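Side-chain contacts in tetratricopeptide TPR_2 repeat protein (Thermobaculum terrenum, PDB 5DJS), which is of unassigned function but joins tetratricopeptide repeats to a GT-B fold of the family 41 glycosyl transferases and is modelled with UDP bound: residues Y79-G84 and H111-G116; S305-P310 and L452-L457; R217-W222 and R234-D239. The protein carries 1 engineered substitution. All blocks are in the same frame, centred on the assembly; numbering follows the deposited sequence.

Interaction 1. Residues Y79-G84 and H111-G116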
loop_
_atom_site.group_PDB
_atom_site.type_symbol
_atom_site.label_atom_id
_atom_site.label_comp_id
_atom_site.label_asym_id
_atom_site.label_seq_id
_atom_site.Cartn_x
_atom_site.Cartn_y
_atom_site.Cartn_z
ATOM N N TYR A 79 -12.643 17.371 7.894
ATOM C CA TYR A 79 -13.825 16.778 7.268
ATOM C C TYR A 79 -13.630 16.667 5.757
ATOM O O TYR A 79 -14.044 15.673 5.149
ATOM C CB TYR A 79 -15.091 17.598 7.563
ATOM C CG TYR A 79 -15.481 17.756 9.037
ATOM C CD1 TYR A 79 -14.792 17.099 10.065
ATOM C CD2 TYR A 79 -16.569 18.547 9.394
ATOM C CE1 TYR A 79 -15.162 17.251 11.391
ATOM C CE2 TYR A 79 -16.942 18.699 10.723
ATOM C CZ TYR A 79 -16.233 18.045 11.716
ATOM O OH TYR A 79 -16.593 18.181 13.040
ATOM N N HIS A 80 -13.000 17.687 5.166
ATOM C CA HIS A 80 -12.593 17.648 3.756
ATOM C C HIS A 80 -11.509 16.614 3.490
ATOM O O HIS A 80 -11.586 15.897 2.496
ATOM C CB HIS A 80 -12.107 19.013 3.280
ATOM C CG HIS A 80 -13.182 20.052 3.242
ATOM N ND1 HIS A 80 -14.025 20.214 2.163
ATOM C CD2 HIS A 80 -13.538 20.997 4.145
ATOM C CE1 HIS A 80 -14.857 21.212 2.407
ATOM N NE2 HIS A 80 -14.584 21.702 3.603
ATOM N N TYR A 81 -10.513 16.546 4.372
ATOM C CA TYR A 81 -9.433 15.551 4.273
ATOM C C TYR A 81 -9.993 14.137 4.161
ATOM O O TYR A 81 -9.721 13.427 3.202
ATOM C CB TYR A 81 -8.491 15.656 5.485
ATOM C CG TYR A 81 -7.538 14.493 5.659
ATOM C CD1 TYR A 81 -6.603 14.182 4.677
ATOM C CD2 TYR A 81 -7.570 13.707 6.815
ATOM C CE1 TYR A 81 -5.723 13.118 4.836
ATOM C CE2 TYR A 81 -6.698 12.640 6.982
ATOM C CZ TYR A 81 -5.777 12.350 5.988
ATOM O OH TYR A 81 -4.912 11.301 6.136
ATOM N N ASN A 82 -10.804 13.754 5.131
ATOM C CA ASN A 82 -11.322 12.399 5.178
ATOM C C ASN A 82 -12.318 12.057 4.088
ATOM O O ASN A 82 -12.386 10.904 3.665
ATOM C CB ASN A 82 -11.882 12.121 6.560
ATOM C CG ASN A 82 -10.780 12.010 7.568
ATOM O OD1 ASN A 82 -10.042 11.026 7.562
ATOM N ND2 ASN A 82 -10.609 13.027 8.393
ATOM N N LEU A 83 -13.075 13.052 3.638
ATOM C CA LEU A 83 -13.927 12.895 2.464
ATOM C C LEU A 83 -13.082 12.601 1.235
ATOM O O LEU A 83 -13.403 11.697 0.471
ATOM C CB LEU A 83 -14.771 14.143 2.216
ATOM C CG LEU A 83 -15.632 14.094 0.958
ATOM C CD1 LEU A 83 -16.668 12.980 1.048
ATOM C CD2 LEU A 83 -16.287 15.448 0.725
ATOM N N GLY A 84 -12.009 13.364 1.047
ATOM C CA GLY A 84 -11.077 13.131 -0.060
ATOM C C GLY A 84 -10.503 11.718 -0.100
ATOM O O GLY A 84 -10.442 11.099 -1.174
ATOM N N HIS A 111 -0.035 18.362 7.557
ATOM C CA HIS A 111 0.933 17.383 7.045
ATOM C C HIS A 111 0.331 16.042 6.557
ATOM O O HIS A 111 0.891 15.424 5.653
ATOM C CB HIS A 111 2.111 17.156 8.027
ATOM C CG HIS A 111 1.732 16.549 9.345
ATOM N ND1 HIS A 111 2.213 17.033 10.540
ATOM C CD2 HIS A 111 0.940 15.496 9.664
ATOM C CE1 HIS A 111 1.730 16.314 11.537
ATOM N NE2 HIS A 111 0.950 15.377 11.032
ATOM N N ARG A 112 -0.796 15.604 7.128
ATOM C CA ARG A 112 -1.425 14.330 6.726
ATOM C C ARG A 112 -2.167 14.473 5.403
ATOM O O ARG A 112 -2.153 13.560 4.588
ATOM C CB ARG A 112 -2.361 13.778 7.811
ATOM C CG ARG A 112 -1.666 12.878 8.823
ATOM C CD ARG A 112 -2.643 12.243 9.802
ATOM N NE ARG A 112 -3.519 11.259 9.152
ATOM C CZ ARG A 112 -4.553 10.638 9.730
ATOM N NH1 ARG A 112 -4.883 10.878 11.001
ATOM N NH2 ARG A 112 -5.274 9.766 9.026
ATOM N N ALA A 113 -2.804 15.625 5.195
ATOM C CA ALA A 113 -3.495 15.939 3.936
ATOM C C ALA A 113 -2.495 16.167 2.811
ATOM O O ALA A 113 -2.756 15.822 1.666
ATOM C CB ALA A 113 -4.377 17.170 4.104
ATOM N N HIS A 114 -1.350 16.743 3.152
ATOM C CA HIS A 114 -0.264 16.958 2.202
ATOM C C HIS A 114 0.311 15.608 1.730
ATOM O O HIS A 114 0.562 15.448 0.541
ATOM C CB HIS A 114 0.815 17.830 2.854
ATOM C CG HIS A 114 1.726 18.530 1.891
ATOM N ND1 HIS A 114 2.449 17.874 0.917
ATOM C CD2 HIS A 114 2.068 19.833 1.792
ATOM C CE1 HIS A 114 3.172 18.748 0.243
ATOM N NE2 HIS A 114 2.962 19.943 0.755
ATOM N N SER A 115 0.509 14.654 2.650
ATOM C CA SER A 115 0.893 13.271 2.287
ATOM C C SER A 115 -0.178 12.636 1.409
ATOM O O SER A 115 0.105 12.174 0.295
ATOM C CB SER A 115 1.054 12.367 3.519
ATOM O OG SER A 115 2.186 12.690 4.284
ATOM N N GLY A 116 -1.404 12.614 1.934
ATOM C CA GLY A 116 -2.550 12.013 1.258
ATOM C C GLY A 116 -2.656 12.479 -0.176
ATOM O O GLY A 116 -2.848 11.671 -1.086
#

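Interaction 2. Residues S305-P310 and L452-L457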
loop_
_atom_site.group_PDB
_atom_site.type_symbol
_atom_site.label_atom_id
_atom_site.label_comp_id
_atom_site.label_asym_id
_atom_site.label_seq_id
_atom_site.Cartn_x
_atom_site.Cartn_y
_atom_site.Cartn_z
ATOM N N SER A 305 19.689 -7.061 -7.315
ATOM C CA SER A 305 19.782 -7.858 -8.558
ATOM C C SER A 305 18.807 -9.054 -8.593
ATOM O O SER A 305 19.022 -10.017 -9.316
ATOM C CB SER A 305 21.219 -8.340 -8.717
ATOM O OG SER A 305 21.595 -9.056 -7.553
ATOM N N ARG A 306 17.759 -8.988 -7.778
ATOM C CA ARG A 306 16.600 -9.868 -7.835
ATOM C C ARG A 306 15.352 -8.968 -7.646
ATOM O O ARG A 306 15.476 -7.750 -7.522
ATOM C CB ARG A 306 16.674 -10.890 -6.699
ATOM C CG ARG A 306 16.635 -10.252 -5.321
ATOM C CD ARG A 306 16.535 -11.226 -4.174
ATOM N NE ARG A 306 15.586 -12.333 -4.335
ATOM C CZ ARG A 306 14.262 -12.250 -4.400
ATOM N NH1 ARG A 306 13.629 -11.089 -4.385
ATOM N NH2 ARG A 306 13.548 -13.357 -4.501
ATOM N N PHE A 307 14.170 -9.577 -7.566
ATOM C CA PHE A 307 12.932 -8.855 -7.267
ATOM C C PHE A 307 13.013 -8.232 -5.870
ATOM O O PHE A 307 13.579 -8.835 -4.961
ATOM C CB PHE A 307 11.730 -9.809 -7.375
ATOM C CG PHE A 307 10.388 -9.138 -7.239
ATOM C CD1 PHE A 307 10.022 -8.092 -8.087
ATOM C CD2 PHE A 307 9.469 -9.570 -6.276
ATOM C CE1 PHE A 307 8.784 -7.485 -7.969
ATOM C CE2 PHE A 307 8.226 -8.964 -6.157
ATOM C CZ PHE A 307 7.881 -7.923 -7.009
ATOM N N TYR A 308 12.453 -7.031 -5.699
ATOM C CA TYR A 308 12.609 -6.285 -4.436
ATOM C C TYR A 308 11.838 -6.832 -3.224
ATOM O O TYR A 308 11.900 -6.222 -2.166
ATOM C CB TYR A 308 12.294 -4.796 -4.645
ATOM C CG TYR A 308 10.818 -4.392 -4.578
ATOM C CD1 TYR A 308 9.874 -4.895 -5.488
ATOM C CD2 TYR A 308 10.378 -3.471 -3.625
ATOM C CE1 TYR A 308 8.544 -4.510 -5.429
ATOM C CE2 TYR A 308 9.048 -3.077 -3.564
ATOM C CZ TYR A 308 8.133 -3.599 -4.464
ATOM O OH TYR A 308 6.816 -3.203 -4.401
ATOM N N LEU A 309 11.134 -7.958 -3.371
ATOM C CA LEU A 309 10.359 -8.562 -2.292
ATOM C C LEU A 309 10.540 -10.081 -2.281
ATOM O O LEU A 309 10.904 -10.653 -3.310
ATOM C CB LEU A 309 8.880 -8.261 -2.505
ATOM C CG LEU A 309 8.476 -6.795 -2.611
ATOM C CD1 LEU A 309 7.028 -6.674 -3.030
ATOM C CD2 LEU A 309 8.666 -6.128 -1.277
ATOM N N PRO A 310 10.262 -10.739 -1.130
ATOM C CA PRO A 310 10.258 -12.206 -1.082
ATOM C C PRO A 310 8.958 -12.824 -1.634
ATOM O O PRO A 310 7.869 -12.524 -1.139
ATOM C CB PRO A 310 10.414 -12.507 0.418
ATOM C CG PRO A 310 9.776 -11.347 1.107
ATOM C CD PRO A 310 9.941 -10.155 0.192
ATOM N N LEU A 452 7.304 -9.943 -12.990
ATOM C CA LEU A 452 7.192 -10.776 -14.182
ATOM C C LEU A 452 8.543 -10.999 -14.887
ATOM O O LEU A 452 8.866 -12.131 -15.266
ATOM C CB LEU A 452 6.165 -10.176 -15.157
ATOM C CG LEU A 452 4.694 -10.143 -14.708
ATOM C CD1 LEU A 452 3.865 -9.410 -15.739
ATOM C CD2 LEU A 452 4.119 -11.532 -14.478
ATOM N N ARG A 453 9.332 -9.938 -15.047
ATOM C CA ARG A 453 10.668 -10.066 -15.642
ATOM C C ARG A 453 11.571 -11.026 -14.836
ATOM O O ARG A 453 12.188 -11.925 -15.404
ATOM C CB ARG A 453 11.339 -8.699 -15.781
ATOM C CG ARG A 453 10.760 -7.829 -16.887
ATOM C CD ARG A 453 11.691 -6.672 -17.236
ATOM N NE ARG A 453 11.147 -5.821 -18.299
ATOM C CZ ARG A 453 11.106 -6.126 -19.606
ATOM N NH1 ARG A 453 11.573 -7.288 -20.076
ATOM N NH2 ARG A 453 10.580 -5.249 -20.462
ATOM N N TRP A 454 11.602 -10.853 -13.515
ATOM C CA TRP A 454 12.384 -11.730 -12.628
ATOM C C TRP A 454 11.890 -13.180 -12.572
ATOM O O TRP A 454 12.666 -14.067 -12.229
ATOM C CB TRP A 454 12.430 -11.174 -11.197
ATOM C CG TRP A 454 13.241 -9.926 -11.039
ATOM C CD1 TRP A 454 12.795 -8.717 -10.604
ATOM C CD2 TRP A 454 14.643 -9.766 -11.303
ATOM N NE1 TRP A 454 13.828 -7.807 -10.579
ATOM C CE2 TRP A 454 14.976 -8.425 -10.997
ATOM C CE3 TRP A 454 15.648 -10.624 -11.769
ATOM C CZ2 TRP A 454 16.273 -7.917 -11.147
ATOM C CZ3 TRP A 454 16.942 -10.123 -11.916
ATOM C CH2 TRP A 454 17.242 -8.779 -11.606
ATOM N N ALA A 455 10.617 -13.420 -12.889
ATOM C CA ALA A 455 10.056 -14.774 -12.894
ATOM C C ALA A 455 10.039 -15.427 -14.298
ATOM O O ALA A 455 9.383 -16.452 -14.494
ATOM C CB ALA A 455 8.654 -14.746 -12.295
ATOM N N GLY A 456 10.748 -14.843 -15.268
ATOM C CA GLY A 456 10.827 -15.401 -16.621
ATOM C C GLY A 456 9.720 -14.978 -17.580
ATOM O O GLY A 456 9.824 -15.222 -18.778
ATOM N N LEU A 457 8.691 -14.297 -17.075
ATOM C CA LEU A 457 7.486 -13.999 -17.847
ATOM C C LEU A 457 7.505 -12.603 -18.501
ATOM O O LEU A 457 6.528 -11.877 -18.442
ATOM C CB LEU A 457 6.258 -14.174 -16.944
ATOM C CG LEU A 457 6.076 -15.568 -16.325
ATOM C CD1 LEU A 457 5.077 -15.545 -15.185
ATOM C CD2 LEU A 457 5.624 -16.570 -17.370
#

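Interaction 3. Residues R217-W222 and R234-D239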
loop_
_atom_site.group_PDB
_atom_site.type_symbol
_atom_site.label_atom_id
_atom_site.label_comp_id
_atom_site.label_asym_id
_atom_site.label_seq_id
_atom_site.Cartn_x
_atom_site.Cartn_y
_atom_site.Cartn_z
ATOM N N ARG A 217 13.298 -8.394 19.714
ATOM C CA ARG A 217 12.656 -7.416 20.616
ATOM C C ARG A 217 11.433 -6.811 19.922
ATOM O O ARG A 217 11.438 -6.687 18.696
ATOM C CB ARG A 217 13.637 -6.298 20.976
ATOM C CG ARG A 217 15.014 -6.746 21.444
ATOM C CD ARG A 217 15.005 -7.501 22.767
ATOM N NE ARG A 217 16.264 -7.289 23.492
ATOM C CZ ARG A 217 16.476 -6.375 24.443
ATOM N NH1 ARG A 217 15.503 -5.563 24.869
ATOM N NH2 ARG A 217 17.688 -6.279 24.993
ATOM N N TRP A 218 10.422 -6.397 20.698
ATOM C CA TRP A 218 9.145 -5.910 20.128
ATOM C C TRP A 218 8.815 -4.405 20.171
ATOM O O TRP A 218 8.724 -3.810 19.120
ATOM C CB TRP A 218 7.960 -6.702 20.671
ATOM C CG TRP A 218 6.675 -6.365 19.948
ATOM C CD1 TRP A 218 5.555 -5.790 20.486
ATOM C CD2 TRP A 218 6.397 -6.557 18.553
ATOM N NE1 TRP A 218 4.591 -5.632 19.516
ATOM C CE2 TRP A 218 5.080 -6.090 18.322
ATOM C CE3 TRP A 218 7.124 -7.089 17.482
ATOM C CZ2 TRP A 218 4.484 -6.130 17.063
ATOM C CZ3 TRP A 218 6.525 -7.137 16.226
ATOM C CH2 TRP A 218 5.219 -6.652 16.029
ATOM N N ARG A 219 8.554 -3.793 21.324
ATOM C CA ARG A 219 8.171 -2.336 21.381
ATOM C C ARG A 219 6.864 -1.895 20.659
ATOM O O ARG A 219 6.824 -1.770 19.425
ATOM C CB ARG A 219 9.331 -1.415 20.922
ATOM C CG ARG A 219 10.560 -1.472 21.815
ATOM C CD ARG A 219 11.758 -2.155 21.165
ATOM N NE ARG A 219 12.861 -2.237 22.117
ATOM C CZ ARG A 219 12.895 -3.037 23.185
ATOM N NH1 ARG A 219 11.908 -3.889 23.465
ATOM N NH2 ARG A 219 13.954 -2.990 23.985
ATOM N N ASP A 220 5.814 -1.649 21.455
ATOM C CA ASP A 220 4.581 -0.973 21.004
ATOM C C ASP A 220 4.696 0.550 21.079
ATOM O O ASP A 220 4.779 1.122 22.164
ATOM C CB ASP A 220 3.380 -1.426 21.841
ATOM C CG ASP A 220 3.034 -2.884 21.622
ATOM O OD1 ASP A 220 3.245 -3.397 20.497
ATOM O OD2 ASP A 220 2.547 -3.515 22.579
ATOM N N VAL A 221 4.623 1.194 19.918
ATOM C CA VAL A 221 5.074 2.567 19.728
ATOM C C VAL A 221 3.958 3.613 19.564
ATOM O O VAL A 221 4.197 4.800 19.835
ATOM C CB VAL A 221 6.068 2.587 18.543
ATOM C CG1 VAL A 221 6.424 3.992 18.077
ATOM C CG2 VAL A 221 7.332 1.847 18.957
ATOM N N TRP A 222 2.749 3.197 19.172
ATOM C CA TRP A 222 1.647 4.148 18.885
ATOM C C TRP A 222 1.397 5.222 19.966
ATOM O O TRP A 222 1.203 6.389 19.613
ATOM C CB TRP A 222 0.343 3.427 18.470
ATOM C CG TRP A 222 -0.316 2.602 19.529
ATOM C CD1 TRP A 222 -1.201 3.038 20.463
ATOM C CD2 TRP A 222 -0.142 1.191 19.764
ATOM N NE1 TRP A 222 -1.588 1.996 21.278
ATOM C CE2 TRP A 222 -0.950 0.852 20.873
ATOM C CE3 TRP A 222 0.634 0.186 19.158
ATOM C CZ2 TRP A 222 -1.022 -0.453 21.382
ATOM C CZ3 TRP A 222 0.572 -1.106 19.665
ATOM C CH2 TRP A 222 -0.255 -1.413 20.769
ATOM N N ARG A 234 17.437 5.337 19.888
ATOM C CA ARG A 234 18.810 5.614 20.316
ATOM C C ARG A 234 19.262 4.708 21.468
ATOM O O ARG A 234 20.395 4.228 21.461
ATOM C CB ARG A 234 18.972 7.077 20.735
ATOM C CG ARG A 234 19.112 8.047 19.578
ATOM C CD ARG A 234 19.623 9.393 20.061
ATOM N NE ARG A 234 19.534 10.412 19.013
ATOM C CZ ARG A 234 18.490 11.220 18.793
ATOM N NH1 ARG A 234 17.383 11.174 19.546
ATOM N NH2 ARG A 234 18.554 12.099 17.794
ATOM N N ARG A 235 18.380 4.464 22.437
ATOM C CA ARG A 235 18.724 3.637 23.601
ATOM C C ARG A 235 18.839 2.151 23.255
ATOM O O ARG A 235 19.693 1.445 23.813
ATOM C CB ARG A 235 17.717 3.834 24.738
ATOM C CG ARG A 235 18.364 3.836 26.111
ATOM C CD ARG A 235 17.349 4.069 27.219
ATOM N NE ARG A 235 16.702 2.809 27.600
ATOM C CZ ARG A 235 15.571 2.311 27.084
ATOM N NH1 ARG A 235 14.868 2.950 26.146
ATOM N NH2 ARG A 235 15.125 1.142 27.532
ATOM N N ASP A 236 17.972 1.687 22.347
ATOM C CA ASP A 236 18.082 0.346 21.746
ATOM C C ASP A 236 19.344 0.171 20.900
ATOM O O ASP A 236 19.799 -0.943 20.693
ATOM C CB ASP A 236 16.863 0.039 20.869
ATOM C CG ASP A 236 15.586 -0.194 21.673
ATOM O OD1 ASP A 236 15.660 -0.600 22.851
ATOM O OD2 ASP A 236 14.491 0.001 21.108
ATOM N N GLY A 237 19.873 1.273 20.384
ATOM C CA GLY A 237 21.134 1.281 19.668
ATOM C C GLY A 237 20.988 0.800 18.242
ATOM O O GLY A 237 21.873 0.099 17.739
ATOM N N ILE A 238 19.909 1.219 17.574
ATOM C CA ILE A 238 19.582 0.722 16.234
ATOM C C ILE A 238 20.563 1.301 15.222
ATOM O O ILE A 238 20.752 2.503 15.165
ATOM C CB ILE A 238 18.130 1.065 15.806
ATOM C CG1 ILE A 238 17.093 0.520 16.807
ATOM C CG2 ILE A 238 17.818 0.530 14.415
ATOM C CD1 ILE A 238 17.114 -0.978 17.027
ATOM N N ASP A 239 21.188 0.422 14.437
ATOM C CA ASP A 239 22.155 0.825 13.395
ATOM C C ASP A 239 21.480 1.129 12.071
ATOM O O ASP A 239 21.895 2.036 11.352
ATOM C CB ASP A 239 23.185 -0.279 13.183
ATOM C CG ASP A 239 23.941 -0.601 14.450
ATOM O OD1 ASP A 239 24.763 0.236 14.886
ATOM O OD2 ASP A 239 23.701 -1.681 15.024
#

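Interaction 1. Residues Y79-G84 and H111-G116
Tyr81 reaches from helix 77-89 across to helix 111-120, where its hydroxyl meets the side chain of Arg112. Two N-H groups turn to that one oxygen: Arg112 NE and Arg112 NH2 each lie 3.3 Å from Tyr81 OH. Both bonds are weak and strongly bent at the hydrogen. The flat groups stand 85° apart, with Arg112 NH2 in plane at the edge of the tyrosine ring and Tyr81 CE2 over one face of the guanidinium. A bend at chi3 (69°) folds the arginine back to this place. This is helix-on-helix packing of the kind that builds tetratricopeptide superhelices, and the intervening helix 93-106 joins it through Ala103, which also touches Tyr81. Nearer the backbones, Tyr81 CD1 rests 3.8 Å from Ala113 CB, the tyrosine ring having swung anti to its own main-chain nitrogen (chi1 167°). The ring of Tyr110 meets that of Tyr81, their planes at about 50°. At the start of the second helix, His111 O takes the helical bond from Ser115 N at 3.1 Å and a second one from Trp139 NE1 of helix 129-143.

Interaction 2. Residues S305-P310 and L452-L457
The indole of Trp454 lies flat against the backbone of Arg306 and Phe307, which runs over one of its faces. Arg306 C and Phe307 N each sit 3.4 Å above the indole plane, both offset toward the rim. Trp454 CG lies anti to its carbonyl carbon (chi1 -70°), which carries the indole over this peptide. Arg306 CA makes a CH-pi contact, 3.7 Å from the centroid of the six-membered ring of Trp454 and only 7° off the normal. On the Phe307 ring, Trp454 CD1 comes to the edge, near the plane, while Tyr308 CD1 is over a face. Phe307 CB is 3.6 Å from Trp454 CD1, so the apolar contact begins at the base of that side chain. The indole is also held at its nitrogen, where Trp454 NE1 bonds to Asp285 OD1, and the ring of His287 meets it as well.

While its backbone rests on Trp454, Arg306 sends its side chain away from the indole. Arg306 NH1 donates to Leu309 O at 3.0 Å, 50° out of the carbonyl plane, and NH2 forms a salt bridge with Asp500 of helix 479-521. Just beyond Trp454 its helix ends in a Schellman motif: Leu457 N bonds to Leu452 O at 2.8 Å, with Gly456 at positive phi.

The tryptophan thus joins the loop after strand 300-304, the edge of one parallel sheet, to helix 447-454, which lies in the chain between strands 435-438 and 461-462 of the other. It is a contact between the two Rossmann-like halves of a GT-B fold, with the Phe307 side chain about 10 Å from the bound UDP.

Interaction 3. Residues R217-W222 and R234-D239
Arg219 and Asp236 form a side-on salt bridge within the first Rossmann-like half of the GT-B fold, tying the loop after helix 206-214 to the C-terminal end of helix 226-236. That loop runs beside strand 193-199, an edge strand of this half's parallel sheet, and Arg219 shares a backbone hydrogen bond with its Ser199. Gly237, at positive phi, turns the chain out of the helix, and Ile238 packs on Tyr196 and Tyr198 of the same strand.

The two side chains approach from opposite directions. Two nitrogens of the arginine serve two oxygens: Arg219 NE lies 2.9 Å from Asp236 OD2, and Arg219 NH2 is 3.1 Å from Asp236 OD1. A longer, weak bond of 3.3 Å runs from Arg219 NE to Asp236 OD1. Both main partners lie almost in the guanidinium plane, but the carboxylate is twisted 33° from it, so the nitrogens meet the oxygens from above the carboxylate plane. Arg219 CG lies anti to its carbonyl carbon (chi1 -64°), and the chain runs on toward Asp236.

Asp236 OD2 has another strong partner, the hydroxyl of Tyr198, which links the carboxylate to strand 193-199. Because Asp236 sits in the last turn of its helix, where carbonyls gather, the charge of Arg219 probably offsets an otherwise unfavourable placement. Arg217 NH1 is 5.4 Å from Asp236 OD1 and 3.1 Å from Arg219 NH2, so two arginines lie beside one carboxylate, which probably balances their charge. Arg217 CB packs over one face of the Arg219 guanidinium, 3.8 Å above the plane and offset toward the rim.

The three contacts mark separate parts of the chain and share no helix or strand. Interaction 1 is a buried helix pair, where an aromatic ring does the packing and its hydroxyl takes two weak bonds from an arginine. Interaction 2, partly buried, bridges the two halves of the GT-B fold, on the opposite side of the chain's centre from interaction 1; it works by laying an indole face against backbone, with a CH-pi contact and no hydrogen bond between its segments. Interaction 3, also partly buried, stays inside one half and depends on charge; its centre lies farthest from that of the chain, about 24 Å against about 17 and 19 Å. Nearest atoms of any two contacts are about 11 Å or more apart.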